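Local coordinates for 4-oxalocrotonate tautomerase (Staphylococcus aureus, PDB 2X4K), which belongs to the tautomerase superfamily of small enzymes built on a beta-alpha-beta unit and is assembled here from six copies of a short chain, at residues A[3-14]-A[40-50]. Numbering follows the deposited sequence. Where two conformers were deposited one is given.
Sequences MPIVNVKLLEGR and AIHVVIEEMKP. With ZN (zinc ion), chain E.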
loop_
_atom_site.group_PDB
_atom_site.type_symbol
_atom_site.label_atom_id
_atom_site.label_comp_id
_atom_site.label_asym_id
_atom_site.label_seq_id
_atom_site.Cartn_x
_atom_site.Cartn_y
_atom_site.Cartn_z
ATOM N N MET A 3 -6.005 -2.817 15.756
ATOM C CA MET A 3 -6.564 -2.735 14.381
ATOM C C MET A 3 -5.702 -3.221 13.186
ATOM O O MET A 3 -5.378 -2.444 12.281
ATOM C CB MET A 3 -7.057 -1.306 14.111
ATOM C CG MET A 3 -8.162 -1.253 13.068
ATOM S SD MET A 3 -8.699 0.419 12.680
ATOM C CE MET A 3 -7.314 1.007 11.710
ATOM N N PRO A 4 -5.354 -4.515 13.154
ATOM C CA PRO A 4 -4.512 -4.964 12.056
ATOM C C PRO A 4 -5.200 -4.889 10.685
ATOM O O PRO A 4 -6.376 -5.238 10.543
ATOM C CB PRO A 4 -4.188 -6.413 12.428
ATOM C CG PRO A 4 -4.349 -6.467 13.910
ATOM C CD PRO A 4 -5.524 -5.573 14.163
ATOM N N ILE A 5 -4.458 -4.404 9.699
ATOM C CA ILE A 5 -4.911 -4.351 8.323
ATOM C C ILE A 5 -3.898 -5.106 7.494
ATOM O O ILE A 5 -2.736 -4.716 7.422
ATOM C CB ILE A 5 -5.015 -2.916 7.838
ATOM C CG1 ILE A 5 -6.036 -2.180 8.696
ATOM C CG2 ILE A 5 -5.400 -2.869 6.366
ATOM C CD1 ILE A 5 -6.237 -0.762 8.299
ATOM N N VAL A 6 -4.351 -6.194 6.888
ATOM C CA VAL A 6 -3.505 -7.074 6.126
ATOM C C VAL A 6 -3.849 -6.933 4.658
ATOM O O VAL A 6 -5.024 -6.946 4.283
ATOM C CB VAL A 6 -3.729 -8.528 6.555
ATOM C CG1 VAL A 6 -2.763 -9.448 5.835
ATOM C CG2 VAL A 6 -3.574 -8.670 8.056
ATOM N N ASN A 7 -2.818 -6.780 3.836
ATOM C CA ASN A 7 -2.961 -6.748 2.399
ATOM C C ASN A 7 -2.163 -7.911 1.829
ATOM O O ASN A 7 -0.987 -8.076 2.158
ATOM C CB ASN A 7 -2.430 -5.425 1.860
ATOM C CG ASN A 7 -2.819 -5.187 0.430
ATOM O OD1 ASN A 7 -2.042 -5.448 -0.487
ATOM N ND2 ASN A 7 -4.037 -4.692 0.224
ATOM N N VAL A 8 -2.806 -8.741 1.017
ATOM C CA VAL A 8 -2.133 -9.872 0.402
ATOM C C VAL A 8 -2.161 -9.694 -1.109
ATOM O O VAL A 8 -3.226 -9.722 -1.718
ATOM C CB VAL A 8 -2.811 -11.217 0.736
ATOM C CG1 VAL A 8 -2.009 -12.365 0.119
ATOM C CG2 VAL A 8 -2.967 -11.401 2.234
ATOM N N LYS A 9 -0.994 -9.506 -1.711
ATOM C CA LYS A 9 -0.855 -9.475 -3.160
ATOM C C LYS A 9 -0.409 -10.846 -3.611
ATOM O O LYS A 9 0.565 -11.373 -3.089
ATOM C CB LYS A 9 0.191 -8.444 -3.586
ATOM C CG LYS A 9 -0.186 -6.994 -3.318
ATOM C CD LYS A 9 1.028 -6.083 -3.537
ATOM C CE LYS A 9 0.761 -4.634 -3.177
ATOM N NZ LYS A 9 -0.054 -3.948 -4.213
ATOM N N LEU A 10 -1.108 -11.433 -4.575
ATOM C CA LEU A 10 -0.686 -12.730 -5.083
ATOM C C LEU A 10 -1.204 -12.942 -6.494
ATOM O O LEU A 10 -2.046 -12.206 -6.983
ATOM C CB LEU A 10 -1.103 -13.870 -4.141
ATOM C CG LEU A 10 -2.524 -14.423 -4.225
ATOM C CD1 LEU A 10 -2.670 -15.603 -3.274
ATOM C CD2 LEU A 10 -3.542 -13.334 -3.906
ATOM N N LEU A 11 -0.665 -13.959 -7.144
ATOM C CA LEU A 11 -1.022 -14.287 -8.513
ATOM C C LEU A 11 -2.516 -14.532 -8.654
ATOM O O LEU A 11 -3.111 -15.235 -7.838
ATOM C CB LEU A 11 -0.269 -15.544 -8.934
ATOM C CG LEU A 11 -0.534 -16.103 -10.328
ATOM C CD1 LEU A 11 -0.149 -15.103 -11.395
ATOM C CD2 LEU A 11 0.226 -17.399 -10.508
ATOM N N GLU A 12 -3.105 -13.981 -9.708
ATOM C CA GLU A 12 -4.522 -14.173 -9.985
ATOM C C GLU A 12 -4.875 -15.627 -10.272
ATOM O O GLU A 12 -4.007 -16.453 -10.555
ATOM C CB GLU A 12 -4.934 -13.324 -11.178
ATOM C CG GLU A 12 -4.299 -13.791 -12.471
ATOM C CD GLU A 12 -4.661 -12.934 -13.653
ATOM O OE1 GLU A 12 -5.558 -12.074 -13.519
ATOM O OE2 GLU A 12 -4.042 -13.126 -14.718
ATOM N N GLY A 13 -6.167 -15.913 -10.204
ATOM C CA GLY A 13 -6.691 -17.223 -10.557
ATOM C C GLY A 13 -6.932 -18.129 -9.368
ATOM O O GLY A 13 -7.165 -19.323 -9.542
ATOM N N ARG A 14 -6.901 -17.578 -8.163
ATOM C CA ARG A 14 -7.169 -18.379 -6.974
ATOM C C ARG A 14 -8.647 -18.763 -6.958
ATOM O O ARG A 14 -9.486 -18.004 -7.419
ATOM C CB ARG A 14 -6.778 -17.609 -5.705
ATOM C CG ARG A 14 -5.274 -17.639 -5.338
ATOM C CD ARG A 14 -4.330 -17.606 -6.541
ATOM N NE ARG A 14 -4.185 -18.902 -7.201
ATOM C CZ ARG A 14 -3.422 -19.125 -8.271
ATOM N NH1 ARG A 14 -3.365 -20.343 -8.796
ATOM N NH2 ARG A 14 -2.709 -18.145 -8.814
ATOM N N ALA A 40 -11.124 -6.796 15.030
ATOM C CA ALA A 40 -10.333 -5.662 14.573
ATOM C C ALA A 40 -9.355 -6.044 13.462
ATOM O O ALA A 40 -8.567 -5.196 13.035
ATOM C CB ALA A 40 -9.566 -5.079 15.747
ATOM N N ILE A 41 -9.402 -7.295 12.992
ATOM C CA ILE A 41 -8.440 -7.776 11.997
ATOM C C ILE A 41 -9.108 -7.783 10.628
ATOM O O ILE A 41 -10.127 -8.444 10.430
ATOM C CB ILE A 41 -7.920 -9.188 12.324
ATOM C CG1 ILE A 41 -7.226 -9.195 13.689
ATOM C CG2 ILE A 41 -6.954 -9.660 11.230
ATOM C CD1 ILE A 41 -6.892 -10.590 14.210
ATOM N N HIS A 42 -8.504 -7.059 9.691
ATOM C CA HIS A 42 -9.043 -6.849 8.356
ATOM C C HIS A 42 -8.087 -7.418 7.328
ATOM O O HIS A 42 -6.877 -7.247 7.461
ATOM C CB HIS A 42 -9.207 -5.354 8.114
ATOM C CG HIS A 42 -9.961 -4.665 9.200
ATOM N ND1 HIS A 42 -9.388 -4.339 10.408
ATOM C CD2 HIS A 42 -11.249 -4.263 9.273
ATOM C CE1 HIS A 42 -10.287 -3.748 11.173
ATOM N NE2 HIS A 42 -11.426 -3.694 10.511
ATOM N N VAL A 43 -8.621 -8.067 6.298
ATOM C CA VAL A 43 -7.800 -8.643 5.246
ATOM C C VAL A 43 -8.326 -8.217 3.886
ATOM O O VAL A 43 -9.524 -8.307 3.620
ATOM C CB VAL A 43 -7.751 -10.181 5.326
ATOM C CG1 VAL A 43 -6.875 -10.761 4.209
ATOM C CG2 VAL A 43 -7.259 -10.624 6.688
ATOM N N VAL A 44 -7.420 -7.757 3.032
ATOM C CA VAL A 44 -7.714 -7.447 1.648
ATOM C C VAL A 44 -6.787 -8.259 0.761
ATOM O O VAL A 44 -5.590 -8.326 1.023
ATOM C CB VAL A 44 -7.509 -5.951 1.357
ATOM C CG1 VAL A 44 -7.669 -5.652 -0.134
ATOM C CG2 VAL A 44 -8.466 -5.109 2.205
ATOM N N ILE A 45 -7.364 -8.866 -0.272
ATOM C CA ILE A 45 -6.610 -9.628 -1.251
ATOM C C ILE A 45 -6.595 -8.861 -2.568
ATOM O O ILE A 45 -7.641 -8.429 -3.059
ATOM C CB ILE A 45 -7.224 -11.019 -1.478
ATOM C CG1 ILE A 45 -7.384 -11.770 -0.154
ATOM C CG2 ILE A 45 -6.346 -11.835 -2.415
ATOM C CD1 ILE A 45 -8.296 -12.965 -0.262
ATOM N N GLU A 46 -5.401 -8.679 -3.126
ATOM C CA GLU A 46 -5.222 -8.064 -4.431
ATOM C C GLU A 46 -4.578 -9.082 -5.339
ATOM O O GLU A 46 -3.437 -9.473 -5.114
ATOM C CB GLU A 46 -4.315 -6.845 -4.342
ATOM C CG GLU A 46 -4.856 -5.728 -3.492
ATOM C CD GLU A 46 -4.026 -4.481 -3.627
ATOM O OE1 GLU A 46 -2.820 -4.528 -3.300
ATOM O OE2 GLU A 46 -4.567 -3.458 -4.102
ATOM N N GLU A 47 -5.301 -9.506 -6.367
ATOM C CA GLU A 47 -4.768 -10.463 -7.320
ATOM C C GLU A 47 -3.997 -9.724 -8.413
ATOM O O GLU A 47 -4.388 -8.631 -8.838
ATOM C CB GLU A 47 -5.890 -11.334 -7.888
ATOM C CG GLU A 47 -6.485 -12.280 -6.843
ATOM C CD GLU A 47 -7.532 -13.231 -7.407
ATOM O OE1 GLU A 47 -8.730 -12.959 -7.222
ATOM O OE2 GLU A 47 -7.169 -14.251 -8.027
ATOM N N MET A 48 -2.890 -10.320 -8.846
ATOM C CA MET A 48 -2.006 -9.715 -9.835
ATOM C C MET A 48 -1.867 -10.603 -11.053
ATOM O O MET A 48 -1.706 -11.817 -10.936
ATOM C CB MET A 48 -0.598 -9.530 -9.256
ATOM C CG MET A 48 -0.504 -8.852 -7.908
ATOM S SD MET A 48 1.220 -8.667 -7.424
ATOM C CE MET A 48 1.651 -10.298 -6.826
ATOM N N LYS A 49 -1.874 -9.988 -12.228
ATOM C CA LYS A 49 -1.527 -10.699 -13.453
ATOM C C LYS A 49 -0.016 -10.932 -13.480
ATOM O O LYS A 49 0.749 -10.086 -13.006
ATOM C CB LYS A 49 -1.936 -9.888 -14.682
ATOM C CG LYS A 49 -3.422 -9.595 -14.759
ATOM C CD LYS A 49 -3.772 -8.775 -15.984
ATOM C CE LYS A 49 -5.271 -8.549 -16.084
ATOM N NZ LYS A 49 -5.642 -7.726 -17.267
ATOM N N PRO A 50 0.428 -12.061 -14.055
ATOM C CA PRO A 50 1.856 -12.388 -14.068
ATOM C C PRO A 50 2.721 -11.418 -14.876
ATOM O O PRO A 50 3.926 -11.349 -14.653
ATOM C CB PRO A 50 1.887 -13.794 -14.678
ATOM C CG PRO A 50 0.625 -13.906 -15.439
ATOM C CD PRO A 50 -0.378 -13.134 -14.657
HETATM ZN ZN ZN E . -13.064 -2.622 11.041
HETATM O O HOH W 1 -14.892 -3.432 9.746
#
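His-42 grips the carbonyl of Pro-4 twice, with its backbone N at 2.9 Å from Pro-4 O and its ring ND1 at 3.1 Å, the two donors coming from opposite faces of the carbonyl plane. Along the side chain, His-42 CB rests 3.7 Å from Pro-4 O, and CG also faces it; chi1 of -51° sets CG beside the backbone N and folds the ring back toward that oxygen, which lies in the ring plane. CE1 meets CG of Met-3 at 3.8 Å, and at the far edge NE2, flanked by CD2 and CE1, binds the zinc ion at 2.0 Å. This is consistent with the bond to Pro-4 fixing the ring's rotation for the metal, whose shell includes a water, Asp-62 of the second subunit and His-42 of the fourth.

From here strands 5-11 and 42-48 run parallel, exchanging alternate backbone bonds up to Glu-12 N. Lys-9 and Glu-46 lie side by side on the face that carries His-42, and Lys-9 NZ forms a salt bridge with Glu-46 OE1 (3.0 Å) on its syn side, 27° out of the carboxylate plane. In the conformer modelled, Glu-47 OE2 accepts from Gly-13 N at 2.9 Å, and more weakly from Arg-14 N, while its OE1 bonds His-52 of the third subunit.

Val-6, Val-8, Val-43 and Ile-45 make the opposite face largely apolar, with Val-6 CB 4.1 Å from Val-43 CG2. Helix 16-34, the crossover of this beta-alpha-beta unit, packs there against Ile-41, Val-43 and Ile-45, while antiparallel strands of the second and third subunits extend the sheet.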